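Long-range contacts in UDP-glucose 4-epimerase (Brucella ovis, PDB 4WOK), which probably interconverts UDP-glucose and UDP-galactose by NAD-dependent epimerisation at C4 of the sugar: residues A[172-178]-A[255-261]; A[79-83]-A[243-247]; A[205-211]-A[326-332]. The protein carries 2 engineered substitutions. All coordinates share one frame; numbering follows the deposited sequence.

Contact 1 (A[172-178]-A[255-261]). With NAD (nicotinamide-adenine-dinucleotide), chain B.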
loop_
_atom_site.group_PDB
_atom_site.type_symbol
_atom_site.label_atom_id
_atom_site.label_comp_id
_atom_site.label_asym_id
_atom_site.label_seq_id
_atom_site.Cartn_x
_atom_site.Cartn_y
_atom_site.Cartn_z
ATOM N N ARG A 172 -14.587 13.776 -5.765
ATOM C CA ARG A 172 -13.219 14.272 -5.878
ATOM C C ARG A 172 -12.264 13.236 -5.308
ATOM O O ARG A 172 -12.550 12.634 -4.267
ATOM C CB ARG A 172 -13.052 15.603 -5.148
ATOM C CG ARG A 172 -13.967 16.708 -5.685
ATOM C CD ARG A 172 -13.675 18.065 -5.057
ATOM N NE ARG A 172 -13.919 18.083 -3.616
ATOM C CZ ARG A 172 -15.093 18.364 -3.056
ATOM N NH1 ARG A 172 -16.146 18.652 -3.815
ATOM N NH2 ARG A 172 -15.218 18.364 -1.734
ATOM N N TYR A 173 -11.130 13.025 -5.964
ATOM C CA TYR A 173 -10.275 11.927 -5.533
ATOM C C TYR A 173 -8.814 12.110 -5.832
ATOM O O TYR A 173 -8.430 12.910 -6.676
ATOM C CB TYR A 173 -10.732 10.612 -6.181
ATOM C CG TYR A 173 -10.478 10.561 -7.668
ATOM C CD1 TYR A 173 -11.401 11.083 -8.564
ATOM C CD2 TYR A 173 -9.317 9.987 -8.180
ATOM C CE1 TYR A 173 -11.182 11.035 -9.927
ATOM C CE2 TYR A 173 -9.082 9.942 -9.538
ATOM C CZ TYR A 173 -10.023 10.466 -10.409
ATOM O OH TYR A 173 -9.802 10.422 -11.768
ATOM N N VAL A 174 -8.013 11.315 -5.134
ATOM C CA VAL A 174 -6.595 11.173 -5.398
ATOM C C VAL A 174 -6.327 9.687 -5.379
ATOM O O VAL A 174 -6.654 9.017 -4.396
ATOM C CB VAL A 174 -5.715 11.868 -4.349
ATOM C CG1 VAL A 174 -4.228 11.571 -4.595
ATOM C CG2 VAL A 174 -5.969 13.374 -4.338
ATOM N N ALA A 175 -5.762 9.172 -6.462
ATOM C CA ALA A 175 -5.354 7.778 -6.510
ATOM C C ALA A 175 -3.855 7.743 -6.286
ATOM O O ALA A 175 -3.116 8.495 -6.917
ATOM C CB ALA A 175 -5.734 7.133 -7.844
ATOM N N LEU A 176 -3.408 6.886 -5.373
ATOM C CA LEU A 176 -1.993 6.820 -5.032
ATOM C C LEU A 176 -1.426 5.459 -5.412
ATOM O O LEU A 176 -1.873 4.427 -4.905
ATOM C CB LEU A 176 -1.785 7.098 -3.542
ATOM C CG LEU A 176 -2.231 8.481 -3.051
ATOM C CD1 LEU A 176 -2.136 8.565 -1.531
ATOM C CD2 LEU A 176 -1.418 9.611 -3.699
ATOM N N ARG A 177 -0.441 5.473 -6.307
ATOM C CA ARG A 177 0.146 4.255 -6.848
ATOM C C ARG A 177 1.538 4.021 -6.259
ATOM O O ARG A 177 2.373 4.925 -6.240
ATOM C CB ARG A 177 0.239 4.331 -8.382
ATOM C CG ARG A 177 -1.071 4.647 -9.098
ATOM C CD ARG A 177 -0.839 4.831 -10.601
ATOM N NE ARG A 177 -2.061 5.173 -11.326
ATOM C CZ ARG A 177 -2.085 5.940 -12.418
ATOM N NH1 ARG A 177 -0.956 6.442 -12.906
ATOM N NH2 ARG A 177 -3.232 6.203 -13.027
ATOM N N TYR A 178 1.786 2.808 -5.776
ATOM C CA TYR A 178 3.115 2.466 -5.276
ATOM C C TYR A 178 3.318 0.969 -5.389
ATOM O O TYR A 178 2.360 0.224 -5.627
ATOM C CB TYR A 178 3.301 2.940 -3.830
ATOM C CG TYR A 178 2.162 2.551 -2.898
ATOM C CD1 TYR A 178 0.991 3.311 -2.833
ATOM C CD2 TYR A 178 2.273 1.443 -2.072
ATOM C CE1 TYR A 178 -0.040 2.957 -1.989
ATOM C CE2 TYR A 178 1.258 1.087 -1.213
ATOM C CZ TYR A 178 0.099 1.843 -1.179
ATOM O OH TYR A 178 -0.922 1.480 -0.327
ATOM N N GLY A 255 -7.461 19.676 -7.466
ATOM C CA GLY A 255 -8.063 18.862 -8.508
ATOM C C GLY A 255 -7.759 17.381 -8.343
ATOM O O GLY A 255 -6.875 16.991 -7.569
ATOM N N ASN A 256 -8.484 16.551 -9.083
ATOM C CA ASN A 256 -8.282 15.111 -9.001
ATOM C C ASN A 256 -6.871 14.742 -9.446
ATOM O O ASN A 256 -6.301 15.380 -10.334
ATOM C CB ASN A 256 -9.320 14.376 -9.847
ATOM C CG ASN A 256 -10.744 14.688 -9.427
ATOM O OD1 ASN A 256 -11.028 14.918 -8.248
ATOM N ND2 ASN A 256 -11.651 14.688 -10.393
ATOM N N LEU A 257 -6.296 13.725 -8.814
ATOM C CA LEU A 257 -4.907 13.356 -9.078
ATOM C C LEU A 257 -4.742 11.850 -9.136
ATOM O O LEU A 257 -5.479 11.110 -8.482
ATOM C CB LEU A 257 -3.976 13.898 -7.994
ATOM C CG LEU A 257 -3.687 15.381 -7.829
ATOM C CD1 LEU A 257 -2.784 15.572 -6.615
ATOM C CD2 LEU A 257 -3.039 15.945 -9.090
ATOM N N ALA A 258 -3.770 11.407 -9.923
ATOM C CA ALA A 258 -3.245 10.052 -9.818
ATOM C C ALA A 258 -1.727 10.155 -9.882
ATOM O O ALA A 258 -1.170 10.521 -10.922
ATOM C CB ALA A 258 -3.791 9.158 -10.924
ATOM N N VAL A 259 -1.060 9.878 -8.762
ATOM C CA VAL A 259 0.391 10.011 -8.697
ATOM C C VAL A 259 1.087 8.785 -8.094
ATOM O O VAL A 259 0.511 8.068 -7.280
ATOM C CB VAL A 259 0.807 11.266 -7.887
ATOM C CG1 VAL A 259 0.209 12.533 -8.505
ATOM C CG2 VAL A 259 0.391 11.137 -6.438
ATOM N N ASN A 260 2.332 8.569 -8.519
ATOM C CA ASN A 260 3.215 7.553 -7.968
ATOM C C ASN A 260 3.811 7.965 -6.627
ATOM O O ASN A 260 4.107 9.140 -6.409
ATOM C CB ASN A 260 4.367 7.266 -8.929
ATOM C CG ASN A 260 3.917 6.654 -10.237
ATOM O OD1 ASN A 260 2.864 6.024 -10.317
ATOM N ND2 ASN A 260 4.738 6.822 -11.277
ATOM N N LEU A 261 4.010 6.989 -5.746
ATOM C CA LEU A 261 4.720 7.199 -4.489
ATOM C C LEU A 261 5.955 6.310 -4.444
ATOM O O LEU A 261 5.876 5.118 -4.733
ATOM C CB LEU A 261 3.819 6.898 -3.293
ATOM C CG LEU A 261 2.521 7.697 -3.179
ATOM C CD1 LEU A 261 1.732 7.244 -1.966
ATOM C CD2 LEU A 261 2.818 9.184 -3.114
HETATM P PA NAD B . -3.763 -5.266 4.834
HETATM O O1A NAD B . -4.504 -6.516 4.398
HETATM O O2A NAD B . -2.910 -5.180 6.065
HETATM O O5B NAD B . -5.022 -4.113 5.133
HETATM C C5B NAD B . -6.188 -4.432 4.406
HETATM C C4B NAD B . -7.351 -4.024 5.349
HETATM O O4B NAD B . -8.593 -4.018 4.633
HETATM C C3B NAD B . -7.388 -5.149 6.390
HETATM O O3B NAD B . -7.478 -4.547 7.657
HETATM C C2B NAD B . -8.680 -5.914 6.011
HETATM O O2B NAD B . -9.273 -6.455 7.125
HETATM C C1B NAD B . -9.554 -4.747 5.421
HETATM N N9A NAD B . -10.531 -5.231 4.426
HETATM C C8A NAD B . -10.320 -6.067 3.308
HETATM N N7A NAD B . -11.438 -6.272 2.602
HETATM C C5A NAD B . -12.415 -5.544 3.294
HETATM C C6A NAD B . -13.796 -5.366 3.060
HETATM N N6A NAD B . -14.406 -5.981 1.991
HETATM N N1A NAD B . -14.523 -4.587 3.896
HETATM C C2A NAD B . -13.872 -4.005 4.954
HETATM N N3A NAD B . -12.556 -4.095 5.307
HETATM C C4A NAD B . -11.863 -4.881 4.427
HETATM O O3 NAD B . -3.115 -4.862 3.419
HETATM P PN NAD B . -2.197 -3.532 3.387
HETATM O O1N NAD B . -2.285 -2.547 4.519
HETATM O O2N NAD B . -0.942 -3.992 2.733
HETATM O O5D NAD B . -2.674 -2.627 1.995
HETATM C C5D NAD B . -3.939 -2.185 2.068
HETATM C C4D NAD B . -4.138 -1.315 0.827
HETATM O O4D NAD B . -2.807 -0.951 0.275
HETATM C C3D NAD B . -4.829 -2.145 -0.273
HETATM O O3D NAD B . -5.592 -1.238 -1.003
HETATM C C2D NAD B . -3.624 -2.626 -1.089
HETATM O O2D NAD B . -3.891 -2.881 -2.410
HETATM C C1D NAD B . -2.827 -1.301 -1.070
HETATM N N1N NAD B . -1.380 -1.598 -1.535
HETATM C C2N NAD B . -0.547 -2.274 -0.646
HETATM C C3N NAD B . 0.783 -2.555 -1.055
HETATM C C7N NAD B . 1.693 -3.287 -0.105
HETATM O O7N NAD B . 2.865 -3.516 -0.418
HETATM N N7N NAD B . 1.187 -3.692 1.115
HETATM C C4N NAD B . 1.207 -2.159 -2.325
HETATM C C5N NAD B . 0.345 -1.487 -3.191
HETATM C C6N NAD B . -0.968 -1.208 -2.784
#

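Contact 2 (A[79-83]-A[243-247]). With NAD (nicotinamide-adenine-dinucleotide), chain B.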
loop_
_atom_site.group_PDB
_atom_site.type_symbol
_atom_site.label_atom_id
_atom_site.label_comp_id
_atom_site.label_asym_id
_atom_site.label_seq_id
_atom_site.Cartn_x
_atom_site.Cartn_y
_atom_site.Cartn_z
ATOM N N ALA A 79 -13.147 13.277 4.686
ATOM C CA ALA A 79 -12.507 12.512 3.629
ATOM C C ALA A 79 -12.613 11.029 3.947
ATOM O O ALA A 79 -12.776 10.646 5.113
ATOM C CB ALA A 79 -11.037 12.904 3.475
ATOM N N VAL A 80 -12.490 10.209 2.906
ATOM C CA VAL A 80 -12.472 8.757 3.033
ATOM C C VAL A 80 -11.169 8.244 2.415
ATOM O O VAL A 80 -10.843 8.592 1.285
ATOM C CB VAL A 80 -13.690 8.109 2.336
ATOM C CG1 VAL A 80 -13.631 6.568 2.409
ATOM C CG2 VAL A 80 -14.983 8.629 2.947
ATOM N N ILE A 81 -10.411 7.455 3.173
ATOM C CA ILE A 81 -9.210 6.824 2.641
ATOM C C ILE A 81 -9.492 5.325 2.502
ATOM O O ILE A 81 -9.859 4.661 3.470
ATOM C CB ILE A 81 -7.999 7.058 3.532
ATOM C CG1 ILE A 81 -7.911 8.544 3.924
ATOM C CG2 ILE A 81 -6.730 6.644 2.801
ATOM C CD1 ILE A 81 -6.720 8.850 4.805
ATOM N N HIS A 82 -9.315 4.817 1.290
ATOM C CA HIS A 82 -9.763 3.475 0.938
ATOM C C HIS A 82 -8.561 2.540 0.826
ATOM O O HIS A 82 -7.857 2.543 -0.182
ATOM C CB HIS A 82 -10.548 3.527 -0.372
ATOM C CG HIS A 82 -11.034 2.188 -0.846
ATOM N ND1 HIS A 82 -11.086 1.085 -0.023
ATOM C CD2 HIS A 82 -11.513 1.794 -2.049
ATOM C CE1 HIS A 82 -11.567 0.054 -0.711
ATOM N NE2 HIS A 82 -11.821 0.455 -1.940
ATOM N N PHE A 83 -8.321 1.763 1.881
ATOM C CA PHE A 83 -7.283 0.725 1.897
ATOM C C PHE A 83 -7.856 -0.694 1.826
ATOM O O PHE A 83 -7.109 -1.668 1.881
ATOM C CB PHE A 83 -6.452 0.777 3.182
ATOM C CG PHE A 83 -5.645 2.034 3.367
ATOM C CD1 PHE A 83 -4.474 2.233 2.655
ATOM C CD2 PHE A 83 -6.031 2.989 4.303
ATOM C CE1 PHE A 83 -3.703 3.396 2.857
ATOM C CE2 PHE A 83 -5.271 4.137 4.505
ATOM C CZ PHE A 83 -4.109 4.335 3.779
ATOM N N HIS A 243 -0.864 9.855 2.068
ATOM C CA HIS A 243 -2.318 9.716 2.059
ATOM C C HIS A 243 -2.950 10.877 2.805
ATOM O O HIS A 243 -4.024 11.356 2.427
ATOM C CB HIS A 243 -2.746 8.384 2.671
ATOM C CG HIS A 243 -2.534 7.207 1.769
ATOM N ND1 HIS A 243 -1.280 6.753 1.418
ATOM C CD2 HIS A 243 -3.419 6.387 1.148
ATOM C CE1 HIS A 243 -1.403 5.700 0.622
ATOM N NE2 HIS A 243 -2.690 5.456 0.444
ATOM N N VAL A 244 -2.284 11.360 3.857
ATOM C CA VAL A 244 -2.833 12.510 4.572
ATOM C C VAL A 244 -2.596 13.794 3.761
ATOM O O VAL A 244 -3.464 14.678 3.717
ATOM C CB VAL A 244 -2.248 12.644 6.002
ATOM C CG1 VAL A 244 -2.771 13.895 6.683
ATOM C CG2 VAL A 244 -2.605 11.411 6.829
ATOM N N LEU A 245 -1.447 13.902 3.095
ATOM C CA LEU A 245 -1.244 15.053 2.210
ATOM C C LEU A 245 -2.338 15.083 1.133
ATOM O O LEU A 245 -2.821 16.142 0.754
ATOM C CB LEU A 245 0.133 15.020 1.560
ATOM C CG LEU A 245 1.330 15.427 2.415
ATOM C CD1 LEU A 245 2.609 15.079 1.677
ATOM C CD2 LEU A 245 1.303 16.927 2.754
ATOM N N ALA A 246 -2.734 13.908 0.657
ATOM C CA ALA A 246 -3.786 13.815 -0.356
ATOM C C ALA A 246 -5.118 14.334 0.201
ATOM O O ALA A 246 -5.884 15.002 -0.501
ATOM C CB ALA A 246 -3.917 12.365 -0.852
ATOM N N VAL A 247 -5.383 14.043 1.472
ATOM C CA VAL A 247 -6.555 14.598 2.145
ATOM C C VAL A 247 -6.479 16.126 2.148
ATOM O O VAL A 247 -7.452 16.813 1.838
ATOM C CB VAL A 247 -6.681 14.087 3.602
ATOM C CG1 VAL A 247 -7.728 14.886 4.365
ATOM C CG2 VAL A 247 -7.011 12.569 3.642
HETATM P PA NAD B . -3.763 -5.266 4.834
HETATM O O1A NAD B . -4.504 -6.516 4.398
HETATM O O2A NAD B . -2.910 -5.180 6.065
HETATM O O5B NAD B . -5.022 -4.113 5.133
HETATM C C5B NAD B . -6.188 -4.432 4.406
HETATM C C4B NAD B . -7.351 -4.024 5.349
HETATM O O4B NAD B . -8.593 -4.018 4.633
HETATM C C3B NAD B . -7.388 -5.149 6.390
HETATM O O3B NAD B . -7.478 -4.547 7.657
HETATM C C2B NAD B . -8.680 -5.914 6.011
HETATM O O2B NAD B . -9.273 -6.455 7.125
HETATM C C1B NAD B . -9.554 -4.747 5.421
HETATM N N9A NAD B . -10.531 -5.231 4.426
HETATM C C8A NAD B . -10.320 -6.067 3.308
HETATM N N7A NAD B . -11.438 -6.272 2.602
HETATM C C5A NAD B . -12.415 -5.544 3.294
HETATM C C6A NAD B . -13.796 -5.366 3.060
HETATM N N6A NAD B . -14.406 -5.981 1.991
HETATM N N1A NAD B . -14.523 -4.587 3.896
HETATM C C2A NAD B . -13.872 -4.005 4.954
HETATM N N3A NAD B . -12.556 -4.095 5.307
HETATM C C4A NAD B . -11.863 -4.881 4.427
HETATM O O3 NAD B . -3.115 -4.862 3.419
HETATM P PN NAD B . -2.197 -3.532 3.387
HETATM O O1N NAD B . -2.285 -2.547 4.519
HETATM O O2N NAD B . -0.942 -3.992 2.733
HETATM O O5D NAD B . -2.674 -2.627 1.995
HETATM C C5D NAD B . -3.939 -2.185 2.068
HETATM C C4D NAD B . -4.138 -1.315 0.827
HETATM O O4D NAD B . -2.807 -0.951 0.275
HETATM C C3D NAD B . -4.829 -2.145 -0.273
HETATM O O3D NAD B . -5.592 -1.238 -1.003
HETATM C C2D NAD B . -3.624 -2.626 -1.089
HETATM O O2D NAD B . -3.891 -2.881 -2.410
HETATM C C1D NAD B . -2.827 -1.301 -1.070
HETATM N N1N NAD B . -1.380 -1.598 -1.535
HETATM C C2N NAD B . -0.547 -2.274 -0.646
HETATM C C3N NAD B . 0.783 -2.555 -1.055
HETATM C C7N NAD B . 1.693 -3.287 -0.105
HETATM O O7N NAD B . 2.865 -3.516 -0.418
HETATM N N7N NAD B . 1.187 -3.692 1.115
HETATM C C4N NAD B . 1.207 -2.159 -2.325
HETATM C C5N NAD B . 0.345 -1.487 -3.191
HETATM C C6N NAD B . -0.968 -1.208 -2.784
#

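Contact 3 (A[205-211]-A[326-332]). Engineered in segment 326-332: His329 (natural residue Tyr). With PO4 (phosphate ion), chain D.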
loop_
_atom_site.group_PDB
_atom_site.type_symbol
_atom_site.label_atom_id
_atom_site.label_comp_id
_atom_site.label_asym_id
_atom_site.label_seq_id
_atom_site.Cartn_x
_atom_site.Cartn_y
_atom_site.Cartn_z
ATOM N N MET A 205 13.209 -11.529 6.540
ATOM C CA MET A 205 13.483 -11.358 7.967
ATOM C C MET A 205 13.046 -12.569 8.778
ATOM O O MET A 205 13.762 -13.023 9.683
ATOM C CB MET A 205 12.793 -10.099 8.502
ATOM C CG MET A 205 13.455 -8.836 8.027
ATOM S SD MET A 205 12.623 -7.335 8.562
ATOM C CE MET A 205 13.826 -6.137 7.983
ATOM N N MET A 206 11.868 -13.083 8.463
ATOM C CA MET A 206 11.376 -14.285 9.112
ATOM C C MET A 206 12.361 -15.430 8.910
ATOM O O MET A 206 12.625 -16.192 9.835
ATOM C CB MET A 206 10.000 -14.663 8.573
ATOM C CG MET A 206 8.884 -13.694 9.005
ATOM S SD MET A 206 7.377 -13.935 8.042
ATOM C CE MET A 206 6.863 -15.546 8.635
ATOM N N ALA A 207 12.910 -15.528 7.704
ATOM C CA ALA A 207 13.866 -16.593 7.389
ATOM C C ALA A 207 15.157 -16.401 8.199
ATOM O O ALA A 207 15.671 -17.341 8.792
ATOM C CB ALA A 207 14.158 -16.619 5.906
ATOM N N ALA A 208 15.661 -15.171 8.245
ATOM C CA ALA A 208 16.851 -14.871 9.046
ATOM C C ALA A 208 16.588 -15.175 10.520
ATOM O O ALA A 208 17.472 -15.613 11.243
ATOM C CB ALA A 208 17.268 -13.421 8.862
ATOM N N ALA A 209 15.348 -14.969 10.951
ATOM C CA ALA A 209 14.977 -15.184 12.346
ATOM C C ALA A 209 14.652 -16.640 12.676
ATOM O O ALA A 209 14.513 -16.991 13.846
ATOM C CB ALA A 209 13.790 -14.306 12.704
ATOM N N GLY A 210 14.512 -17.475 11.649
ATOM C CA GLY A 210 14.247 -18.888 11.848
ATOM C C GLY A 210 12.761 -19.158 11.928
ATOM O O GLY A 210 12.335 -20.259 12.271
ATOM N N ARG A 211 11.964 -18.142 11.615
ATOM C CA ARG A 211 10.518 -18.299 11.583
ATOM C C ARG A 211 10.098 -18.934 10.262
ATOM O O ARG A 211 9.022 -19.521 10.164
ATOM C CB ARG A 211 9.826 -16.950 11.798
ATOM C CG ARG A 211 10.164 -16.338 13.149
ATOM C CD ARG A 211 9.400 -15.042 13.402
ATOM N NE ARG A 211 9.568 -14.575 14.780
ATOM C CZ ARG A 211 8.848 -13.600 15.339
ATOM N NH1 ARG A 211 7.910 -12.976 14.642
ATOM N NH2 ARG A 211 9.069 -13.246 16.596
ATOM N N ALA A 326 11.488 -2.492 10.659
ATOM C CA ALA A 326 10.719 -3.722 10.467
ATOM C C ALA A 326 11.271 -4.889 11.289
ATOM O O ALA A 326 10.513 -5.688 11.836
ATOM C CB ALA A 326 10.679 -4.094 8.996
ATOM N N ALA A 327 12.596 -4.970 11.377
ATOM C CA ALA A 327 13.262 -6.135 11.965
ATOM C C ALA A 327 12.724 -6.593 13.338
ATOM O O ALA A 327 12.513 -7.792 13.536
ATOM C CB ALA A 327 14.763 -5.871 12.048
ATOM N N PRO A 328 12.487 -5.661 14.287
ATOM C CA PRO A 328 11.998 -6.115 15.600
ATOM C C PRO A 328 10.649 -6.817 15.573
ATOM O O PRO A 328 10.305 -7.517 16.528
ATOM C CB PRO A 328 11.891 -4.808 16.399
ATOM C CG PRO A 328 12.879 -3.903 15.755
ATOM C CD PRO A 328 12.777 -4.215 14.298
ATOM N N HIS A 329 9.890 -6.639 14.497
ATOM C CA HIS A 329 8.592 -7.274 14.408
ATOM C C HIS A 329 8.665 -8.699 13.877
ATOM O O HIS A 329 7.671 -9.414 13.895
ATOM C CB HIS A 329 7.665 -6.435 13.533
ATOM C CG HIS A 329 7.325 -5.110 14.137
ATOM N ND1 HIS A 329 6.373 -4.969 15.119
ATOM C CD2 HIS A 329 7.835 -3.876 13.915
ATOM C CE1 HIS A 329 6.296 -3.689 15.466
ATOM N NE2 HIS A 329 7.169 -3.011 14.751
ATOM N N PHE A 330 9.837 -9.123 13.421
ATOM C CA PHE A 330 9.947 -10.461 12.858
ATOM C C PHE A 330 11.017 -11.286 13.559
ATOM O O PHE A 330 11.673 -12.096 12.939
ATOM C CB PHE A 330 10.233 -10.386 11.359
ATOM C CG PHE A 330 9.141 -9.708 10.580
ATOM C CD1 PHE A 330 7.937 -10.361 10.337
ATOM C CD2 PHE A 330 9.313 -8.424 10.106
ATOM C CE1 PHE A 330 6.912 -9.734 9.634
ATOM C CE2 PHE A 330 8.294 -7.785 9.397
ATOM C CZ PHE A 330 7.095 -8.442 9.162
ATOM N N GLY A 331 11.176 -11.066 14.856
ATOM C CA GLY A 331 12.060 -11.879 15.665
ATOM C C GLY A 331 13.527 -11.532 15.545
ATOM O O GLY A 331 14.376 -12.355 15.870
ATOM N N LEU A 332 13.834 -10.322 15.085
ATOM C CA LEU A 332 15.226 -9.903 14.947
ATOM C C LEU A 332 15.540 -8.750 15.894
ATOM O O LEU A 332 14.637 -8.098 16.416
ATOM C CB LEU A 332 15.532 -9.508 13.497
ATOM C CG LEU A 332 15.378 -10.651 12.486
ATOM C CD1 LEU A 332 15.526 -10.162 11.058
ATOM C CD2 LEU A 332 16.408 -11.753 12.779
HETATM P P PO4 D . 5.272 -8.414 17.271
HETATM O O1 PO4 D . 5.718 -7.580 18.450
HETATM O O2 PO4 D . 6.106 -9.681 17.181
HETATM O O3 PO4 D . 5.415 -7.573 16.020
HETATM O O4 PO4 D . 3.821 -8.798 17.446
HETATM O O HOH W 1 9.150 -10.112 16.940
#

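Contact 1 (A[172-178]-A[255-261])
Arg177 O is met twice by segment 255-261: Leu261 N donates to it at 2.7 Å, the shortest hydrogen bond between the two segments, and the CA-H of Asn260 makes a weaker contact. Further back, the amides of Arg177 and Ala175 donate to Val259 O and Leu257 O, while Ala175 O and Tyr173 O accept from Val259 N and Leu257 N. This zigzag, with segment axes 16° apart, defines a parallel pair: strands 172-177 and 257-260, the last two of the Rossmann sheet, whose strand 121-125 bonds the far edge of 172-177. Before strand 257-260 a side chain takes over, as Tyr173 N reaches Asn256 OD1 at 3.0 Å from above the carbonyl plane. Tyr173 holds CG between its backbone N and carbonyl carbon (chi1 69°), bringing its ring against the Asn256 amide with the planes 21° apart; Asn256 CB sits 4.0 Å from the Tyr173 ring centroid in a CH-pi contact. On the face bearing Ala175 and Arg177, Ala258 CB lies over the guanidinium, 3.7 Å from Arg177 NH2, which also forms a salt bridge with Glu159. Tyr131 OH links Arg177 NH1 to Asn260 OD1. On the opposite face, Leu176 CD2 is 3.6 Å from Val259 CG2. Tyr178 CB packs on Leu261, and Tyr178 OH, bonded to Ser125 OG, comes 3.1 Å from NAD O4D. The bond from Leu261 N to Arg177 O ties the chain to its neighbour just ahead of Tyr178, consistent with a steady position for the ring that meets the nicotinamide riboside.

Contact 2 (A[79-83]-A[243-247])
Strand 79-82 and the helical segment 243-247 run roughly antiparallel, at 151°, with their axes 9.6 Å apart at closest approach. This is the helix-on-sheet layering of a Rossmann fold: helix 236-251 lies across one face of the parallel sheet, over a strand that strands 13-17 and 121-125 flank. Ala79 and Ile81 direct their CB atoms at the helix, whereas Val80 and His82 face helix 96-116. Ala79 CB meets both methyl branches of Val247, lying 4.0 Å from Val247 CG1. The two branches of Ile81 divide the work. Its CG1 arm is extended at chi2 (-180°) and carries Ile81 CD1 to within 3.9 Å of Val247 CG2; its CG2 methyl meets the edge of the imidazole, 3.7 Å from His243 CD2. One face of that imidazole is taken by Phe83, approaching from the opposite direction, with Phe83 CE1 3.3 Å from His243 NE2. The ring planes make an oblique angle of 31°, and the centroids are 4.8 Å apart. Hydrogen bonds of His243 ND1 with Leu239 O and of His243 NE2 with Ser125 OG restrain the rotation of the imidazole. Phe83 also borders the cofactor: NAD C4D lies at its ring edge, and Phe83 O is 3.2 Å from NAD C3D.

Contact 3 (A[205-211]-A[326-332])
Met205 extends beyond CG (chi2 177°), which carries its sulfur along Phe330 to the start of the 3-10 turn, while Met206, bent at its last torsion (chi3 69°), comes to the CD1 flank, its sulfur on the same side of the ring plane as that of Met205. Met205 SD is 3.8 Å from Phe330 CD2, and Met206 CG is 3.7 Å from Phe330 CD1. Both sulfurs make oblique Met-aromatic contacts, the Met205 SD lying 5.0 Å from the Phe330 centroid. Leu332 completes the apolar patch: its CD1 touches Met205 CB, and its CD2 reaches Ala209 CB at 3.7 Å. Helix 269-280 adds Ile276 and Thr280 around these groups. Helix 200-209 closes in a Schellman motif, with Gly210 at positive phi (89°) and Arg211 N bonded back to Met206 O. Beyond this turn Arg211 stretches out over the chain after helix 319-326, laying one face of its guanidinium on the Phe330-Gly331 peptide, with Arg211 CZ 3.6 Å from Phe330 C. A water accepts from Gly331 N and, weakly, from Arg211 NH2, and donates to Pro328 O and to a phosphate, probably from the crystallisation liquor. The engineered His329 donates from ND1 to phosphate O3 at 2.9 Å.

Contacts 1 and 2 belong to the same Rossmann core: both reach the seven-stranded sheet and the NAD, and helix 236-251 of contact 2 leads along the chain into strand 257-260 of contact 1. They touch directly, with Leu176 CD1 3.6 Å from His243 ND1. Contact 1, at the sheet's edge, is held mainly by backbone hydrogen bonds and is partly exposed at its start; contact 2 is wholly buried and joins its segments by side-chain packing alone. Contact 3, with centres about 33 and 31 Å from those of contacts 1 and 2, is more peripheral and only partly buried; its sulfur-aromatic packing gives way to an outer polar edge, where an exposed arginine, a water and a probably adventitious phosphate meet.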